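Local coordinates for protein endo-xylogalacturonan hydrolase A (Aspergillus tubingensis, PDB 4C2L) that hydrolyses the xylose-substituted galacturonan backbone of xylogalacturonan in the hairy regions of pectin, as a secreted family 28 glycosidase, at residues C19-G24 and P33-A38. Residues are numbered along the deposited sequence; the frame is centred on the assembly and turned at random.
Sequences CTPTAG and PAITEA. With MAN (alpha-D-mannopyranose), chain C.
The Pro21 ring lies against Ala38, whose methyl sits over one ring face; the closest ring atom to Ala38 CB is Pro21 CG, at 4.0 Å. At the edge of the same ring, Pro21 CB meets Ile35 CG1 at 4.0 Å. CG1 lies beside the backbone N of Ile35, anti to its carbonyl carbon (chi1 -62°), which brings it to the ring edge. Ile48 and Phe50 of strand 47-50 also touch Pro21. Ala38 CB has a second neighbour, Cys19 CB at 3.9 Å. Beyond it, Cys19 SG passes 3.7 Å from Ala38 O and continues into the disulfide with Cys42, in the same helix 32-42. At the other end of the contact, Ala34 CB packs against Thr22 O at 3.4 Å. One water joins the two backbones. It accepts from Thr22 N at 3.2 Å and donates to Ala34 O at 2.8 Å. Ala34 O also takes the helical bond from Ala38 N, so two donors share this oxygen. Thr20 points away from the helix, and its OG1 carries an O-linked mannose. This helix caps the N-terminal end of the right-handed parallel beta-helix, as in other family 28 enzymes, and the segment 19-24 runs along its outer side. The chemistry is mostly apolar, with two small alanine methyls allowing close approach. The water bridge and the disulfide add polar and covalent ties between the segment and the capping helix.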
loop_
_atom_site.group_PDB
_atom_site.type_symbol
_atom_site.label_atom_id
_atom_site.label_comp_id
_atom_site.label_asym_id
_atom_site.label_seq_id
_atom_site.Cartn_x
_atom_site.Cartn_y
_atom_site.Cartn_z
ATOM N N CYS A 19 -0.115 23.232 21.804
ATOM C CA CYS A 19 -1.485 23.688 21.565
ATOM C C CYS A 19 -2.405 22.477 21.639
ATOM O O CYS A 19 -2.088 21.426 21.073
ATOM C CB CYS A 19 -1.596 24.298 20.154
ATOM S SG CYS A 19 -0.920 25.971 19.938
ATOM N N THR A 20 -3.542 22.614 22.314
ATOM C CA THR A 20 -4.565 21.578 22.273
ATOM C C THR A 20 -5.785 22.105 21.535
ATOM O O THR A 20 -6.446 23.010 22.035
ATOM C CB THR A 20 -4.973 21.131 23.687
ATOM O OG1 THR A 20 -3.801 20.690 24.376
ATOM C CG2 THR A 20 -6.016 20.008 23.645
ATOM N N PRO A 21 -6.113 21.526 20.365
ATOM C CA PRO A 21 -7.273 22.051 19.627
ATOM C C PRO A 21 -8.555 21.907 20.416
ATOM O O PRO A 21 -8.768 20.894 21.088
ATOM C CB PRO A 21 -7.363 21.161 18.381
ATOM C CG PRO A 21 -6.098 20.367 18.349
ATOM C CD PRO A 21 -5.511 20.343 19.720
ATOM N N THR A 22 -9.414 22.916 20.315
ATOM C CA THR A 22 -10.718 22.875 20.962
ATOM C C THR A 22 -11.606 21.822 20.322
ATOM O O THR A 22 -11.848 21.861 19.128
ATOM C CB THR A 22 -11.410 24.247 20.856
ATOM O OG1 THR A 22 -10.531 25.241 21.384
ATOM C CG2 THR A 22 -12.713 24.248 21.635
ATOM N N ALA A 23 -12.062 20.866 21.123
ATOM C CA ALA A 23 -12.979 19.847 20.653
ATOM C C ALA A 23 -14.407 20.381 20.784
ATOM O O ALA A 23 -14.825 20.779 21.875
ATOM C CB ALA A 23 -12.795 18.565 21.465
ATOM N N GLY A 24 -15.148 20.402 19.677
ATOM C CA GLY A 24 -16.537 20.880 19.671
ATOM C C GLY A 24 -17.495 19.933 20.370
ATOM O O GLY A 24 -18.577 20.353 20.829
ATOM N N PRO A 33 -11.335 23.361 11.584
ATOM C CA PRO A 33 -10.736 24.705 11.745
ATOM C C PRO A 33 -9.972 24.885 13.054
ATOM O O PRO A 33 -8.899 25.494 13.056
ATOM C CB PRO A 33 -11.955 25.636 11.684
ATOM C CG PRO A 33 -12.882 24.905 10.765
ATOM C CD PRO A 33 -12.745 23.443 11.159
ATOM N N ALA A 34 -10.512 24.351 14.152
ATOM C CA ALA A 34 -9.820 24.386 15.439
ATOM C C ALA A 34 -8.471 23.688 15.373
ATOM O O ALA A 34 -7.493 24.160 15.963
ATOM C CB ALA A 34 -10.676 23.759 16.535
ATOM N N ILE A 35 -8.426 22.565 14.656
ATOM C CA ILE A 35 -7.190 21.811 14.494
ATOM C C ILE A 35 -6.148 22.580 13.664
ATOM O O ILE A 35 -4.984 22.681 14.058
ATOM C CB ILE A 35 -7.467 20.414 13.892
ATOM C CG1 ILE A 35 -8.366 19.601 14.838
ATOM C CG2 ILE A 35 -6.158 19.697 13.581
ATOM C CD1 ILE A 35 -8.974 18.346 14.217
ATOM N N THR A 36 -6.554 23.143 12.528
ATOM C CA THR A 36 -5.579 23.868 11.711
ATOM C C THR A 36 -5.148 25.168 12.364
ATOM O O THR A 36 -4.030 25.614 12.151
ATOM C CB THR A 36 -6.043 24.098 10.259
ATOM O OG1 THR A 36 -7.294 24.799 10.278
ATOM C CG2 THR A 36 -6.212 22.744 9.549
ATOM N N GLU A 37 -6.007 25.772 13.173
ATOM C CA GLU A 37 -5.583 26.974 13.893
ATOM C C GLU A 37 -4.532 26.605 14.937
ATOM O O GLU A 37 -3.546 27.323 15.090
ATOM C CB GLU A 37 -6.755 27.714 14.529
ATOM C CG GLU A 37 -6.423 29.164 14.892
ATOM C CD GLU A 37 -5.627 29.265 16.176
ATOM O OE1 GLU A 37 -5.844 28.400 17.066
ATOM O OE2 GLU A 37 -4.789 30.196 16.295
ATOM N N ALA A 38 -4.738 25.483 15.631
ATOM C CA ALA A 38 -3.742 24.990 16.586
ATOM C C ALA A 38 -2.420 24.695 15.880
ATOM O O ALA A 38 -1.345 25.071 16.372
ATOM C CB ALA A 38 -4.255 23.744 17.305
HETATM C C1 MAN C . -3.706 21.340 25.666
HETATM C C2 MAN C . -2.209 21.314 25.968
HETATM C C3 MAN C . -1.723 19.891 26.226
HETATM C C4 MAN C . -2.616 19.169 27.232
HETATM C C5 MAN C . -4.098 19.284 26.826
HETATM C C6 MAN C . -5.048 18.650 27.836
HETATM O O2 MAN C . -1.953 22.111 27.114
HETATM O O3 MAN C . -0.390 19.954 26.699
HETATM O O4 MAN C . -2.222 17.819 27.294
HETATM O O5 MAN C . -4.438 20.650 26.670
HETATM O O6 MAN C . -5.092 19.452 29.003
HETATM O O HOH W 1 -7.982 25.125 18.569
#